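Local coordinates for protein short-chain-enoyl-CoA hydratase (PDB 5Z7R) that catalyses the reversible hydration of crotonyl-CoA in butanoate metabolism and also accepts hexenoyl-CoA, at residues Gly111-Glu114 against Ile115-Cys119; Val153-Gly156 against Met157-Leu161; Met189-Ala192 against Lys193-Ala196; Glu240-Lys243 against Asp244-Ala248. All blocks are in the same frame, centred on the assembly; numbering follows the deposited sequence.

In the fold
All four contacts are local. Three run along a single helix; interaction 2 spans the joint between two. None closes a long loop, and none encloses or crosses another. They follow one another in series. Interaction 1 lies on the buried helix 111-117, between the six-stranded sheet's strands 100-104 and 121-125 in sequence, and carries Glu114, by similarity a catalytic residue. Interaction 2 joins helices 145-153 and 155-164 and faces a second subunit. Its centre is about 16 Å from that of interaction 1. Interaction 3 lies on helix 188-201, which packs on strands 51-56 and 100-104. Interaction 4, on the C-terminal helix 240-253, is remote from interaction 2, about 43 Å between centres, and meets a third subunit.

Interaction 1. Residues Gly111-Glu114 against Ile115-Cys119; sequences GGCE and IAMSC
Cys113 turns SG anti to its N (chi1 -163°), and Met117 bends at SD (chi3 -78°), which brings the Met117 methyl CE to 3.8 Å from Cys113 SG. The contact is apolar. Nearer the backbone, Met117 CG lies 3.2 Å from Cys113 O, the same carbonyl that accepts the Met117 N-H. Met117 then packs on Leu149 and Leu152 of helix 145-153. On another side of the helix, Ile115 CG2 rests 3.2 Å from Gly112 O.

Ser118 reaches back one turn. Its OG donates to Glu114 O at 2.7 Å, with the hydroxyl tilted 27° from the carbonyl plane. This bond ties the Ser118 side chain to the main chain of Glu114.

The carboxylate of Glu114 leads elsewhere. Its chain is extended, and OE2 accepts from the backbone N-H groups of Phe143 and Gly145, the latter at the start of helix 145-153. OE1 lies close to OE1 of Glu134. By similarity these two glutamates are the catalytic nucleophile and proton acceptor of the crotonase active site. The Glu114 main chain is thus bonded within its own turn, while two backbone N-H groups from elsewhere hold its carboxylate, with OE1 near Glu134.

Interaction 2. Residues Val153-Gly156 against Met157-Leu161; sequences VGMG and MAKQL
Val153 CG2 touches the next helix at two points, 3.7 Å from Met157 CB and 4.1 Å from Ala158 CB. These residues lie where helix 145-153 of the crotonase fold gives way to helix 155-164, with Gly154 as N-cap. The side chains of Val153 and Met157 meet at about a right angle. Gly154 has a positive phi (89°), and its carbonyl takes the first bond of the new helix, from Ala158 N at 3.3 Å.

On another side of the helix, Met155 and Lys159 run side by side and point the same way. Bends at chi2 and chi3 bring Met155 SD and CE alongside the far end of the extended Lys159 chain. The aliphatic stem of Lys159 passes over the Met155 carbonyl, with CB 3.3 Å from Met155 O.

Outside this shell, the flanks differ: Val153 and Met157 pack on Ile176 of the same chain, Met155 and Lys159 on Ile214 of the second subunit. Lys159 NZ forms a salt bridge to Asp120 of the second subunit and a hydrogen bond to Asn215 of the second subunit. Asn180 of that subunit gives hydrogen bonds to both Gly156 O and Gln160 OE1. The junction is thus part of a subunit interface. Within it, the methyl CE of Met155 sits 3.8 Å from both CE and NZ of Lys159.

Interaction 3. Residues Met189-Ala192 against Lys193-Ala196; sequences MNTA and KEIA
Met189 and Lys193 meet through their outer carbons, with Met189 CE 3.9 Å from Lys193 CE. The two chains slant across one another. Met189 folds back because it bends at chi2 and chi3 (-67° and -41°), and this carries its methyl round to the lysine. Lys193 lies along the Met189 carbonyl. Its CG is 3.1 Å from Met189 O, and its N-H bonds to the same oxygen. Both residues rest on Ile53 of strand 51-56, and the lysine ammonium continues past the methionine to a salt bridge with Glu11.

Thr191 and Ile195 make a second slanting pair. The threonine methyl CG2 stands 4.1 Å from Ile195 CD1. The other branch, OG1, points back along the helix and is hydrogen-bonded to the carbonyl of Glu187. One threonine thus uses its two branches differently, methyl against isoleucine and hydroxyl toward the previous turn. Ile195 also packs on Ile101 of strand 100-104 and on Thr164 of the third subunit.

Glu194 takes a different course. Its CG sits between the backbone N and the carbonyl carbon (chi1 74°), and the carboxylate folds over the preceding turn. Its OE2 lies 3.2 Å from Asn190 O, two acceptors with no bond between them. Glu194 and Asn190 are on the exposed side.

The buried and exposed rows make helix 188-201 amphipathic. Its inner face lies against the six-stranded sheet, a helix packed on the main sheet of the ClpP/crotonase fold.

Interaction 4. Residues Glu240-Lys243 against Asp244-Ala248; sequences EDQK and DAMTA
Met246 can be followed outward over Gln242, one turn earlier. Its CB lies 3.3 Å from Gln242 O, and CG stays over the same oxygen. SD is 3.7 Å from Gln242 NE2. The terminal CE comes to 4.1 Å from Gln242 CG. The chain is fully extended (chi2 -180°), while Gln242 bends at chi2, and the two cross at a slant. The pair is held from outside: Gln242 NE2 donates to the Lys72 carbonyl of the third subunit, and Met246 packs on Ile68 of that subunit.

Thr247 uses the neighbouring carbonyl. Its OG1 donates to Lys243 O at 2.7 Å, and its backbone N donates to the same oxygen at 3.0 Å. The two donors reach that oxygen from opposite faces of the carbonyl plane, OG1 tilted 24° and N 33°. A doubly used carbonyl of this kind is common where threonine lies in a helix. The Lys243 chain passes Asp244, and NZ salt-bridges Glu73 of the third subunit.

Acidic groups gather on the outer side. Asp244 OD1 and Glu240 OE1 are 4.8 Å apart, which would probably raise the cost of charging both. The whole is an amphipathic C-terminal helix laid on a neighbouring subunit, consistent with the role of the C-terminal helices in subunit association in the crotonase family.

Interaction 1. Residues Gly111-Glu114 against Ile115-Cys119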
loop_
_atom_site.group_PDB
_atom_site.type_symbol
_atom_site.label_atom_id
_atom_site.label_comp_id
_atom_site.label_asym_id
_atom_site.label_seq_id
_atom_site.Cartn_x
_atom_site.Cartn_y
_atom_site.Cartn_z
ATOM N N GLY A 111 12.329 6.825 23.956
ATOM C CA GLY A 111 12.403 5.372 23.807
ATOM C C GLY A 111 11.437 4.562 24.675
ATOM O O GLY A 111 11.106 3.410 24.363
ATOM N N GLY A 112 11.002 5.143 25.797
ATOM C CA GLY A 112 10.125 4.441 26.716
ATOM C C GLY A 112 8.684 4.464 26.293
ATOM O O GLY A 112 7.963 3.480 26.453
ATOM N N CYS A 113 8.258 5.606 25.778
ATOM C CA CYS A 113 7.014 5.699 25.048
ATOM C C CYS A 113 7.039 4.723 23.887
ATOM O O CYS A 113 6.112 3.920 23.704
ATOM C CB CYS A 113 6.828 7.100 24.526
ATOM S SG CYS A 113 5.117 7.362 24.055
ATOM N N GLU A 114 8.152 4.728 23.149
ATOM C CA GLU A 114 8.285 3.864 21.951
ATOM C C GLU A 114 8.229 2.403 22.281
ATOM O O GLU A 114 7.583 1.643 21.556
ATOM C CB GLU A 114 9.531 4.216 21.133
ATOM C CG GLU A 114 9.495 5.638 20.551
ATOM C CD GLU A 114 10.865 6.137 20.103
ATOM O OE1 GLU A 114 11.811 6.131 20.926
ATOM O OE2 GLU A 114 11.006 6.529 18.927
ATOM N N ILE A 115 8.823 1.969 23.395
ATOM C CA ILE A 115 8.726 0.551 23.704
ATOM C C ILE A 115 7.302 0.172 24.078
ATOM O O ILE A 115 6.796 -0.898 23.701
ATOM C CB ILE A 115 9.747 0.075 24.780
ATOM C CG1 ILE A 115 9.831 -1.461 24.776
ATOM C CG2 ILE A 115 9.418 0.601 26.183
ATOM C CD1 ILE A 115 11.162 -1.984 25.281
ATOM N N ALA A 116 6.638 1.051 24.809
ATOM C CA ALA A 116 5.273 0.785 25.255
ATOM C C ALA A 116 4.346 0.690 24.021
ATOM O O ALA A 116 3.480 -0.200 23.948
ATOM C CB ALA A 116 4.811 1.866 26.224
ATOM N N MET A 117 4.569 1.569 23.038
ATOM C CA MET A 117 3.758 1.566 21.782
ATOM C C MET A 117 4.005 0.337 20.953
ATOM O O MET A 117 3.209 0.016 20.068
ATOM C CB MET A 117 4.074 2.774 20.947
ATOM C CG MET A 117 3.654 4.037 21.642
ATOM S SD MET A 117 3.559 5.507 20.648
ATOM C CE MET A 117 5.247 6.052 20.440
ATOM N N SER A 118 5.087 -0.377 21.266
ATOM C CA SER A 118 5.444 -1.583 20.556
ATOM C C SER A 118 4.849 -2.815 21.163
ATOM O O SER A 118 5.020 -3.887 20.618
ATOM C CB SER A 118 6.978 -1.740 20.486
ATOM O OG SER A 118 7.613 -0.550 20.008
ATOM N N CYS A 119 4.148 -2.695 22.284
ATOM C CA CYS A 119 3.340 -3.818 22.806
ATOM C C CYS A 119 1.903 -3.827 22.261
ATOM O O CYS A 119 1.403 -2.834 21.730
ATOM C CB CYS A 119 3.267 -3.751 24.330
ATOM S SG CYS A 119 4.859 -3.549 25.154
#

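Interaction 2. Residues Val153-Gly156 against Met157-Leu161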
loop_
_atom_site.group_PDB
_atom_site.type_symbol
_atom_site.label_atom_id
_atom_site.label_comp_id
_atom_site.label_asym_id
_atom_site.label_seq_id
_atom_site.Cartn_x
_atom_site.Cartn_y
_atom_site.Cartn_z
ATOM N N VAL A 153 -2.680 7.277 18.067
ATOM C CA VAL A 153 -3.490 8.375 18.599
ATOM C C VAL A 153 -3.971 9.352 17.517
ATOM O O VAL A 153 -4.553 10.399 17.826
ATOM C CB VAL A 153 -2.711 9.156 19.688
ATOM C CG1 VAL A 153 -2.115 8.213 20.745
ATOM C CG2 VAL A 153 -1.640 10.065 19.080
ATOM N N GLY A 154 -3.690 9.053 16.256
ATOM C CA GLY A 154 -4.088 9.933 15.159
ATOM C C GLY A 154 -3.021 10.956 14.885
ATOM O O GLY A 154 -2.180 11.238 15.721
ATOM N N MET A 155 -3.046 11.530 13.698
ATOM C CA MET A 155 -2.060 12.512 13.320
ATOM C C MET A 155 -2.080 13.820 14.103
ATOM O O MET A 155 -1.027 14.348 14.462
ATOM C CB MET A 155 -2.169 12.786 11.843
ATOM C CG MET A 155 -1.684 11.605 11.046
ATOM S SD MET A 155 -0.375 12.107 9.930
ATOM C CE MET A 155 -1.158 13.448 9.012
ATOM N N GLY A 156 -3.260 14.351 14.367
ATOM C CA GLY A 156 -3.337 15.607 15.104
ATOM C C GLY A 156 -2.523 15.577 16.367
ATOM O O GLY A 156 -1.746 16.483 16.623
ATOM N N MET A 157 -2.676 14.522 17.151
ATOM C CA MET A 157 -2.079 14.479 18.483
ATOM C C MET A 157 -0.609 14.065 18.452
ATOM O O MET A 157 0.208 14.625 19.193
ATOM C CB MET A 157 -2.839 13.534 19.430
ATOM C CG MET A 157 -4.003 14.147 20.187
ATOM S SD MET A 157 -3.717 15.657 21.154
ATOM C CE MET A 157 -2.117 15.404 21.847
ATOM N N ALA A 158 -0.273 13.076 17.621
ATOM C CA ALA A 158 1.105 12.637 17.462
ATOM C C ALA A 158 1.958 13.820 17.021
ATOM O O ALA A 158 3.035 14.063 17.600
ATOM C CB ALA A 158 1.187 11.506 16.465
ATOM N N LYS A 159 1.478 14.585 16.042
ATOM C CA LYS A 159 2.234 15.716 15.575
ATOM C C LYS A 159 2.442 16.780 16.639
ATOM O O LYS A 159 3.510 17.393 16.734
ATOM C CB LYS A 159 1.594 16.319 14.318
ATOM C CG LYS A 159 1.822 15.473 13.072
ATOM C CD LYS A 159 1.100 16.047 11.862
ATOM C CE LYS A 159 1.634 15.435 10.584
ATOM N NZ LYS A 159 1.307 16.262 9.399
ATOM N N GLN A 160 1.415 17.018 17.443
ATOM C CA GLN A 160 1.547 17.997 18.520
ATOM C C GLN A 160 2.553 17.532 19.567
ATOM O O GLN A 160 3.373 18.303 20.037
ATOM C CB GLN A 160 0.203 18.284 19.185
ATOM C CG GLN A 160 0.252 19.524 20.066
ATOM C CD GLN A 160 -1.026 19.753 20.825
ATOM O OE1 GLN A 160 -2.025 20.140 20.247
ATOM N NE2 GLN A 160 -1.006 19.497 22.127
ATOM N N LEU A 161 2.467 16.266 19.935
ATOM C CA LEU A 161 3.370 15.705 20.923
ATOM C C LEU A 161 4.832 15.728 20.456
ATOM O O LEU A 161 5.715 16.076 21.224
ATOM C CB LEU A 161 2.937 14.274 21.278
ATOM C CG LEU A 161 2.188 14.039 22.606
ATOM C CD1 LEU A 161 1.319 15.194 23.073
ATOM C CD2 LEU A 161 1.370 12.760 22.474
#

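Interaction 3. Residues Met189-Ala192 against Lys193-Ala196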
loop_
_atom_site.group_PDB
_atom_site.type_symbol
_atom_site.label_atom_id
_atom_site.label_comp_id
_atom_site.label_asym_id
_atom_site.label_seq_id
_atom_site.Cartn_x
_atom_site.Cartn_y
_atom_site.Cartn_z
ATOM N N MET A 189 -0.418 -3.991 38.406
ATOM C CA MET A 189 -0.033 -5.349 38.065
ATOM C C MET A 189 -1.182 -6.329 38.182
ATOM O O MET A 189 -1.237 -7.299 37.415
ATOM C CB MET A 189 1.148 -5.796 38.920
ATOM C CG MET A 189 2.462 -5.125 38.517
ATOM S SD MET A 189 3.107 -5.581 36.859
ATOM C CE MET A 189 2.789 -7.353 36.813
ATOM N N ASN A 190 -2.086 -6.115 39.138
ATOM C CA ASN A 190 -3.274 -6.972 39.205
ATOM C C ASN A 190 -4.052 -6.754 37.941
ATOM O O ASN A 190 -4.504 -7.735 37.332
ATOM C CB ASN A 190 -4.213 -6.700 40.413
ATOM C CG ASN A 190 -3.666 -7.220 41.731
ATOM O OD1 ASN A 190 -2.894 -8.188 41.776
ATOM N ND2 ASN A 190 -4.060 -6.564 42.824
ATOM N N THR A 191 -4.226 -5.495 37.534
ATOM C CA THR A 191 -5.007 -5.271 36.311
ATOM C C THR A 191 -4.359 -5.997 35.097
ATOM O O THR A 191 -5.031 -6.799 34.436
ATOM C CB THR A 191 -5.243 -3.786 36.011
ATOM O OG1 THR A 191 -5.807 -3.167 37.163
ATOM C CG2 THR A 191 -6.215 -3.624 34.853
ATOM N N ALA A 192 -3.065 -5.736 34.853
ATOM C CA ALA A 192 -2.278 -6.460 33.837
ATOM C C ALA A 192 -2.434 -7.969 33.902
ATOM O O ALA A 192 -2.660 -8.619 32.865
ATOM C CB ALA A 192 -0.828 -6.114 33.973
ATOM N N LYS A 193 -2.330 -8.524 35.121
ATOM C CA LYS A 193 -2.357 -9.967 35.323
ATOM C C LYS A 193 -3.712 -10.512 35.065
ATOM O O LYS A 193 -3.831 -11.622 34.557
ATOM C CB LYS A 193 -1.871 -10.397 36.727
ATOM C CG LYS A 193 -0.370 -10.221 36.949
ATOM C CD LYS A 193 0.214 -10.982 38.135
ATOM C CE LYS A 193 1.133 -10.092 38.984
ATOM N NZ LYS A 193 2.437 -10.725 39.325
ATOM N N GLU A 194 -4.756 -9.752 35.386
ATOM C CA GLU A 194 -6.088 -10.255 35.075
ATOM C C GLU A 194 -6.359 -10.163 33.573
ATOM O O GLU A 194 -6.937 -11.091 32.992
ATOM C CB GLU A 194 -7.187 -9.636 35.962
ATOM C CG GLU A 194 -7.591 -8.195 35.699
ATOM C CD GLU A 194 -8.084 -7.447 36.952
ATOM O OE1 GLU A 194 -8.904 -6.501 36.793
ATOM O OE2 GLU A 194 -7.635 -7.769 38.089
ATOM N N ILE A 195 -5.870 -9.113 32.910
ATOM C CA ILE A 195 -5.908 -9.121 31.431
ATOM C C ILE A 195 -5.109 -10.321 30.889
ATOM O O ILE A 195 -5.628 -11.120 30.148
ATOM C CB ILE A 195 -5.419 -7.800 30.819
ATOM C CG1 ILE A 195 -6.399 -6.690 31.165
ATOM C CG2 ILE A 195 -5.274 -7.931 29.295
ATOM C CD1 ILE A 195 -5.814 -5.297 31.077
ATOM N N ALA A 196 -3.868 -10.474 31.317
ATOM C CA ALA A 196 -3.038 -11.589 30.863
ATOM C C ALA A 196 -3.704 -12.919 31.096
ATOM O O ALA A 196 -3.657 -13.813 30.243
ATOM C CB ALA A 196 -1.707 -11.552 31.565
#

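Interaction 4. Residues Glu240-Lys243 against Asp244-Ala248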
loop_
_atom_site.group_PDB
_atom_site.type_symbol
_atom_site.label_atom_id
_atom_site.label_comp_id
_atom_site.label_asym_id
_atom_site.label_seq_id
_atom_site.Cartn_x
_atom_site.Cartn_y
_atom_site.Cartn_z
ATOM N N GLU A 240 -7.162 -29.231 17.794
ATOM C CA GLU A 240 -8.062 -29.854 18.762
ATOM C C GLU A 240 -8.797 -28.813 19.601
ATOM O O GLU A 240 -9.961 -29.024 19.941
ATOM C CB GLU A 240 -7.312 -30.831 19.690
ATOM C CG GLU A 240 -6.762 -32.047 18.977
ATOM C CD GLU A 240 -7.832 -32.753 18.184
ATOM O OE1 GLU A 240 -8.566 -33.546 18.798
ATOM O OE2 GLU A 240 -7.963 -32.489 16.960
ATOM N N ASP A 241 -8.139 -27.703 19.938
ATOM C CA ASP A 241 -8.788 -26.709 20.773
ATOM C C ASP A 241 -10.117 -26.266 20.181
ATOM O O ASP A 241 -11.149 -26.337 20.846
ATOM C CB ASP A 241 -7.869 -25.531 21.050
ATOM C CG ASP A 241 -6.813 -25.854 22.095
ATOM O OD1 ASP A 241 -6.961 -26.877 22.818
ATOM O OD2 ASP A 241 -5.842 -25.079 22.206
ATOM N N GLN A 242 -10.105 -25.861 18.920
ATOM C CA GLN A 242 -11.343 -25.540 18.193
ATOM C C GLN A 242 -12.453 -26.607 18.312
ATOM O O GLN A 242 -13.636 -26.284 18.465
ATOM C CB GLN A 242 -11.017 -25.309 16.707
ATOM C CG GLN A 242 -12.229 -25.107 15.815
ATOM C CD GLN A 242 -12.679 -26.365 15.098
ATOM O OE1 GLN A 242 -11.862 -27.184 14.632
ATOM N NE2 GLN A 242 -13.992 -26.518 14.979
ATOM N N LYS A 243 -12.069 -27.870 18.185
ATOM C CA LYS A 243 -13.020 -28.976 18.279
ATOM C C LYS A 243 -13.602 -29.087 19.726
ATOM O O LYS A 243 -14.817 -29.266 19.918
ATOM C CB LYS A 243 -12.329 -30.263 17.806
ATOM C CG LYS A 243 -13.075 -31.560 18.045
ATOM C CD LYS A 243 -14.291 -31.715 17.145
ATOM C CE LYS A 243 -14.841 -33.132 17.263
ATOM N NZ LYS A 243 -15.907 -33.425 16.270
ATOM N N ASP A 244 -12.752 -28.904 20.729
ATOM C CA ASP A 244 -13.163 -29.101 22.115
ATOM C C ASP A 244 -13.860 -27.879 22.710
ATOM O O ASP A 244 -14.805 -28.028 23.475
ATOM C CB ASP A 244 -11.959 -29.561 22.960
ATOM C CG ASP A 244 -11.331 -30.865 22.420
ATOM O OD1 ASP A 244 -11.988 -31.577 21.609
ATOM O OD2 ASP A 244 -10.176 -31.155 22.783
ATOM N N ALA A 245 -13.416 -26.674 22.364
ATOM C CA ALA A 245 -14.074 -25.475 22.858
ATOM C C ALA A 245 -15.473 -25.353 22.269
ATOM O O ALA A 245 -16.399 -24.943 22.942
ATOM C CB ALA A 245 -13.259 -24.255 22.556
ATOM N N MET A 246 -15.645 -25.743 21.022
ATOM C CA MET A 246 -16.954 -25.644 20.400
ATOM C C MET A 246 -17.865 -26.823 20.786
ATOM O O MET A 246 -19.096 -26.679 20.762
ATOM C CB MET A 246 -16.847 -25.534 18.867
ATOM C CG MET A 246 -16.494 -24.137 18.357
ATOM S SD MET A 246 -16.406 -24.158 16.555
ATOM C CE MET A 246 -15.464 -22.643 16.294
ATOM N N THR A 247 -17.283 -27.980 21.109
ATOM C CA THR A 247 -18.090 -29.067 21.646
ATOM C C THR A 247 -18.520 -28.699 23.064
ATOM O O THR A 247 -19.690 -28.840 23.422
ATOM C CB THR A 247 -17.361 -30.407 21.598
ATOM O OG1 THR A 247 -17.086 -30.729 20.231
ATOM C CG2 THR A 247 -18.222 -31.542 22.198
ATOM N N ALA A 248 -17.586 -28.185 23.850
ATOM C CA ALA A 248 -17.895 -27.756 25.209
ATOM C C ALA A 248 -19.000 -26.695 25.199
ATOM O O ALA A 248 -20.009 -26.797 25.915
ATOM C CB ALA A 248 -16.649 -27.211 25.879
#